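Local atomic coordinates of laminin subunit ALPHA-1 (Mus musculus, PDB entry 2JD4), a protein that forms the paired LG4-5 domains of a basement membrane laminin chain, binds magnesium and probably helps attach laminin to the cell surface. Residues G20-L34 against T162-V174. The protein carries 4 engineered substitutions. Numbering follows the deposited sequence.
Sequences GAHQFGLSQNSHLVL and THSIPACIGEIMV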
loop_
_atom_site.group_PDB
_atom_site.type_symbol
_atom_site.label_atom_id
_atom_site.label_comp_id
_atom_site.label_asym_id
_atom_site.label_seq_id
_atom_site.Cartn_x
_atom_site.Cartn_y
_atom_site.Cartn_z
ATOM N N GLY A 20 -9.110 -13.171 -14.470
ATOM C CA GLY A 20 -10.173 -13.330 -13.493
ATOM C C GLY A 20 -9.767 -13.079 -12.050
ATOM O O GLY A 20 -10.213 -13.782 -11.135
ATOM N N ALA A 21 -8.905 -12.092 -11.844
ATOM C CA ALA A 21 -8.470 -11.749 -10.497
ATOM C C ALA A 21 -8.407 -10.234 -10.416
ATOM O O ALA A 21 -8.212 -9.564 -11.437
ATOM C CB ALA A 21 -7.103 -12.352 -10.206
ATOM N N HIS A 22 -8.570 -9.692 -9.213
ATOM C CA HIS A 22 -8.528 -8.244 -9.044
ATOM C C HIS A 22 -7.571 -7.816 -7.928
ATOM O O HIS A 22 -7.493 -8.461 -6.880
ATOM C CB HIS A 22 -9.942 -7.723 -8.743
ATOM C CG HIS A 22 -10.934 -8.012 -9.829
ATOM N ND1 HIS A 22 -11.146 -7.161 -10.892
ATOM C CD2 HIS A 22 -11.759 -9.067 -10.024
ATOM C CE1 HIS A 22 -12.059 -7.678 -11.694
ATOM N NE2 HIS A 22 -12.448 -8.836 -11.191
ATOM N N GLN A 23 -6.850 -6.723 -8.163
ATOM C CA GLN A 23 -5.923 -6.190 -7.173
ATOM C C GLN A 23 -6.602 -5.011 -6.482
ATOM O O GLN A 23 -7.084 -4.099 -7.146
ATOM C CB GLN A 23 -4.631 -5.693 -7.834
ATOM C CG GLN A 23 -3.616 -5.103 -6.843
ATOM C CD GLN A 23 -2.837 -6.167 -6.085
ATOM O OE1 GLN A 23 -2.146 -5.866 -5.112
ATOM N NE2 GLN A 23 -2.936 -7.416 -6.538
ATOM N N PHE A 24 -6.637 -5.036 -5.154
ATOM C CA PHE A 24 -7.242 -3.954 -4.389
ATOM C C PHE A 24 -6.153 -3.214 -3.606
ATOM O O PHE A 24 -4.969 -3.531 -3.719
ATOM C CB PHE A 24 -8.311 -4.505 -3.435
ATOM C CG PHE A 24 -9.441 -5.206 -4.136
ATOM C CD1 PHE A 24 -9.354 -6.562 -4.439
ATOM C CD2 PHE A 24 -10.582 -4.501 -4.520
ATOM C CE1 PHE A 24 -10.391 -7.214 -5.119
ATOM C CE2 PHE A 24 -11.621 -5.137 -5.197
ATOM C CZ PHE A 24 -11.524 -6.499 -5.498
ATOM N N GLY A 25 -6.554 -2.221 -2.820
ATOM C CA GLY A 25 -5.581 -1.473 -2.043
ATOM C C GLY A 25 -4.794 -0.407 -2.798
ATOM O O GLY A 25 -3.899 0.208 -2.222
ATOM N N LEU A 26 -5.102 -0.179 -4.073
ATOM C CA LEU A 26 -4.387 0.850 -4.835
ATOM C C LEU A 26 -4.720 2.223 -4.239
ATOM O O LEU A 26 -3.886 3.130 -4.236
ATOM C CB LEU A 26 -4.773 0.788 -6.315
ATOM C CG LEU A 26 -4.296 -0.487 -7.021
ATOM C CD1 LEU A 26 -4.968 -0.578 -8.372
ATOM C CD2 LEU A 26 -2.770 -0.477 -7.173
ATOM N N SER A 27 -5.949 2.370 -3.752
ATOM C CA SER A 27 -6.373 3.592 -3.079
ATOM C C SER A 27 -7.033 3.075 -1.802
ATOM O O SER A 27 -7.294 1.877 -1.684
ATOM C CB SER A 27 -7.388 4.379 -3.912
ATOM O OG SER A 27 -8.696 3.878 -3.728
ATOM N N GLN A 28 -7.292 3.956 -0.843
ATOM C CA GLN A 28 -7.926 3.522 0.398
ATOM C C GLN A 28 -9.369 3.071 0.147
ATOM O O GLN A 28 -9.984 2.430 1.005
ATOM C CB GLN A 28 -7.904 4.653 1.441
ATOM C CG GLN A 28 -6.506 5.023 1.925
ATOM C CD GLN A 28 -6.285 4.736 3.407
ATOM O OE1 GLN A 28 -6.895 5.366 4.276
ATOM N NE2 GLN A 28 -5.406 3.782 3.701
ATOM N N ASN A 29 -9.904 3.388 -1.028
ATOM C CA ASN A 29 -11.280 2.996 -1.348
ATOM C C ASN A 29 -11.464 2.121 -2.590
ATOM O O ASN A 29 -12.514 2.147 -3.231
ATOM C CB ASN A 29 -12.168 4.236 -1.453
ATOM C CG ASN A 29 -12.307 4.959 -0.126
ATOM O OD1 ASN A 29 -12.988 4.487 0.795
ATOM N ND2 ASN A 29 -11.643 6.094 -0.011
ATOM N N SER A 30 -10.448 1.339 -2.929
ATOM C CA SER A 30 -10.568 0.433 -4.065
ATOM C C SER A 30 -11.577 -0.635 -3.646
ATOM O O SER A 30 -11.473 -1.181 -2.552
ATOM C CB SER A 30 -9.226 -0.242 -4.365
ATOM O OG SER A 30 -8.211 0.712 -4.610
ATOM N N HIS A 31 -12.542 -0.941 -4.505
ATOM C CA HIS A 31 -13.535 -1.957 -4.160
ATOM C C HIS A 31 -14.428 -2.335 -5.337
ATOM O O HIS A 31 -14.413 -1.686 -6.382
ATOM C CB HIS A 31 -14.447 -1.437 -3.040
ATOM C CG HIS A 31 -15.404 -0.381 -3.501
ATOM N ND1 HIS A 31 -15.009 0.907 -3.794
ATOM C CD2 HIS A 31 -16.716 -0.454 -3.834
ATOM C CE1 HIS A 31 -16.031 1.579 -4.295
ATOM N NE2 HIS A 31 -17.078 0.775 -4.330
ATOM N N LEU A 32 -15.205 -3.395 -5.138
ATOM C CA LEU A 32 -16.193 -3.865 -6.103
ATOM C C LEU A 32 -17.478 -4.023 -5.283
ATOM O O LEU A 32 -17.430 -4.465 -4.135
ATOM C CB LEU A 32 -15.827 -5.242 -6.677
ATOM C CG LEU A 32 -14.624 -5.432 -7.603
ATOM C CD1 LEU A 32 -14.550 -6.899 -8.020
ATOM C CD2 LEU A 32 -14.760 -4.536 -8.826
ATOM N N VAL A 33 -18.609 -3.641 -5.856
ATOM C CA VAL A 33 -19.894 -3.808 -5.191
ATOM C C VAL A 33 -20.583 -4.885 -6.019
ATOM O O VAL A 33 -20.909 -4.671 -7.187
ATOM C CB VAL A 33 -20.724 -2.515 -5.207
ATOM C CG1 VAL A 33 -22.095 -2.768 -4.580
ATOM C CG2 VAL A 33 -19.984 -1.417 -4.439
ATOM N N LEU A 34 -20.768 -6.053 -5.415
ATOM C CA LEU A 34 -21.370 -7.189 -6.100
ATOM C C LEU A 34 -22.788 -7.508 -5.637
ATOM O O LEU A 34 -23.089 -7.489 -4.441
ATOM C CB LEU A 34 -20.489 -8.422 -5.902
ATOM C CG LEU A 34 -19.007 -8.291 -6.264
ATOM C CD1 LEU A 34 -18.308 -9.613 -5.988
ATOM C CD2 LEU A 34 -18.862 -7.915 -7.731
ATOM N N THR A 162 -11.132 -0.095 8.021
ATOM C CA THR A 162 -12.135 0.063 6.983
ATOM C C THR A 162 -11.529 0.469 5.640
ATOM O O THR A 162 -12.266 0.720 4.684
ATOM C CB THR A 162 -13.198 1.098 7.396
ATOM O OG1 THR A 162 -12.555 2.327 7.755
ATOM C CG2 THR A 162 -14.005 0.584 8.596
ATOM N N HIS A 163 -10.197 0.542 5.569
ATOM C CA HIS A 163 -9.523 0.887 4.313
ATOM C C HIS A 163 -9.404 -0.364 3.444
ATOM O O HIS A 163 -9.535 -1.483 3.935
ATOM C CB HIS A 163 -8.124 1.481 4.560
ATOM C CG HIS A 163 -7.247 0.642 5.437
ATOM N ND1 HIS A 163 -7.371 0.622 6.810
ATOM C CD2 HIS A 163 -6.243 -0.214 5.138
ATOM C CE1 HIS A 163 -6.482 -0.210 7.319
ATOM N NE2 HIS A 163 -5.784 -0.732 6.325
ATOM N N SER A 164 -9.155 -0.165 2.154
ATOM C CA SER A 164 -9.025 -1.269 1.203
ATOM C C SER A 164 -7.790 -2.147 1.425
ATOM O O SER A 164 -6.689 -1.644 1.645
ATOM C CB SER A 164 -9.001 -0.708 -0.220
ATOM O OG SER A 164 -8.805 -1.737 -1.163
ATOM N N ILE A 165 -7.983 -3.464 1.365
ATOM C CA ILE A 165 -6.891 -4.421 1.551
ATOM C C ILE A 165 -5.958 -4.443 0.330
ATOM O O ILE A 165 -6.420 -4.574 -0.800
ATOM C CB ILE A 165 -7.455 -5.863 1.780
ATOM C CG1 ILE A 165 -6.317 -6.869 1.979
ATOM C CG2 ILE A 165 -8.291 -6.300 0.589
ATOM C CD1 ILE A 165 -5.716 -6.854 3.357
ATOM N N PRO A 166 -4.635 -4.292 0.545
ATOM C CA PRO A 166 -3.689 -4.315 -0.577
ATOM C C PRO A 166 -3.438 -5.779 -0.915
ATOM O O PRO A 166 -2.500 -6.385 -0.401
ATOM C CB PRO A 166 -2.430 -3.652 0.001
ATOM C CG PRO A 166 -2.943 -2.867 1.181
ATOM C CD PRO A 166 -3.968 -3.796 1.761
ATOM N N ALA A 167 -4.289 -6.352 -1.761
ATOM C CA ALA A 167 -4.143 -7.756 -2.121
ATOM C C ALA A 167 -4.880 -8.096 -3.406
ATOM O O ALA A 167 -5.732 -7.335 -3.866
ATOM C CB ALA A 167 -4.678 -8.642 -0.987
ATOM N N CYS A 168 -4.545 -9.257 -3.958
ATOM C CA CYS A 168 -5.179 -9.768 -5.163
ATOM C C CYS A 168 -6.207 -10.785 -4.694
ATOM O O CYS A 168 -5.913 -11.626 -3.845
ATOM C CB CYS A 168 -4.157 -10.466 -6.059
ATOM S SG CYS A 168 -4.896 -11.102 -7.600
ATOM N N ILE A 169 -7.413 -10.708 -5.237
ATOM C CA ILE A 169 -8.460 -11.643 -4.858
ATOM C C ILE A 169 -8.995 -12.346 -6.100
ATOM O O ILE A 169 -9.297 -11.708 -7.103
ATOM C CB ILE A 169 -9.620 -10.928 -4.140
ATOM C CG1 ILE A 169 -9.108 -10.247 -2.868
ATOM C CG2 ILE A 169 -10.695 -11.941 -3.760
ATOM C CD1 ILE A 169 -10.189 -9.481 -2.105
ATOM N N GLY A 170 -9.087 -13.667 -6.030
ATOM C CA GLY A 170 -9.585 -14.427 -7.155
ATOM C C GLY A 170 -11.094 -14.547 -7.088
ATOM O O GLY A 170 -11.794 -13.586 -6.759
ATOM N N GLU A 171 -11.596 -15.740 -7.378
ATOM C CA GLU A 171 -13.029 -15.983 -7.363
ATOM C C GLU A 171 -13.564 -16.050 -5.927
ATOM O O GLU A 171 -12.832 -16.372 -4.995
ATOM C CB GLU A 171 -13.342 -17.298 -8.093
ATOM C CG GLU A 171 -12.869 -17.363 -9.552
ATOM C CD GLU A 171 -13.388 -16.219 -10.403
ATOM O OE1 GLU A 171 -14.517 -15.748 -10.152
ATOM O OE2 GLU A 171 -12.672 -15.793 -11.337
ATOM N N ILE A 172 -14.844 -15.742 -5.763
ATOM C CA ILE A 172 -15.478 -15.783 -4.450
ATOM C C ILE A 172 -16.859 -16.429 -4.544
ATOM O O ILE A 172 -17.617 -16.186 -5.490
ATOM C CB ILE A 172 -15.591 -14.360 -3.837
ATOM C CG1 ILE A 172 -16.379 -14.411 -2.523
ATOM C CG2 ILE A 172 -16.228 -13.408 -4.838
ATOM C CD1 ILE A 172 -16.493 -13.061 -1.807
ATOM N N MET A 173 -17.165 -17.273 -3.564
ATOM C CA MET A 173 -18.438 -17.975 -3.511
ATOM C C MET A 173 -19.200 -17.632 -2.236
ATOM O O MET A 173 -18.601 -17.462 -1.176
ATOM C CB MET A 173 -18.208 -19.482 -3.512
ATOM C CG MET A 173 -17.526 -20.039 -4.732
ATOM S SD MET A 173 -17.233 -21.796 -4.467
ATOM C CE MET A 173 -18.861 -22.328 -3.924
ATOM N N VAL A 174 -20.520 -17.541 -2.349
ATOM C CA VAL A 174 -21.378 -17.264 -1.203
ATOM C C VAL A 174 -22.444 -18.363 -1.208
ATOM O O VAL A 174 -23.157 -18.532 -2.197
ATOM C CB VAL A 174 -22.054 -15.884 -1.312
ATOM C CG1 VAL A 174 -23.045 -15.705 -0.174
ATOM C CG2 VAL A 174 -21.006 -14.777 -1.248
HETATM O O HOH W 1 -12.298 1.051 1.935
#
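Phe24 and Ile169 meet with their side chains at about a right angle. Ile169 CD1 approaches the ring obliquely, 3.8 Å from Phe24 CE1. Ala167 O lies at the ring edge near its plane, and His31 C lies in plane at the edge. Leu32 CD1 sits centrally over one face of the His22 ring. The Gln28 amide and His163 imidazole planes are 6° apart, but NE2 of Gln28 lies obliquely to the ring, 3.7 Å from His163 CB. His163 NE2 is hydrogen-bonded to Ser57 OG.

Residues 22-23 pair antiparallel with 168-169. His22 N donates a hydrogen bond to Ile169 O (3.0 Å), and Ile169 N donates one to His22 O. Phe24 N continues the ladder to Ala167 O (2.8 Å). Gln23 sends CG beside its carbonyl carbon (chi1 179°), then bends at chi2 and brings NE2 within 3.3 Å of Cys168 CB.

Past the ladder, the Ser164 hydroxyl accepts from Gly25 N (2.8 Å). Ser164 OG is also hydrogen-bonded to Gly147 O, and Ser30 O lies within reach. Ser164 N hydrogen-bonds to Gln28 O (3.0 Å), from above the carbonyl plane. Gly25 CA packs 3.7 Å from Pro166 CA, leaving no room for a side chain.

Cys168 is disulfide-bonded to Cys193. Strand 167-174 also pairs with strand 44-53, while strand 31-35 belongs to the other sheet of this laminin G sandwich. Ile169 and Ile172 reach Leu146 of strand 143-146 there.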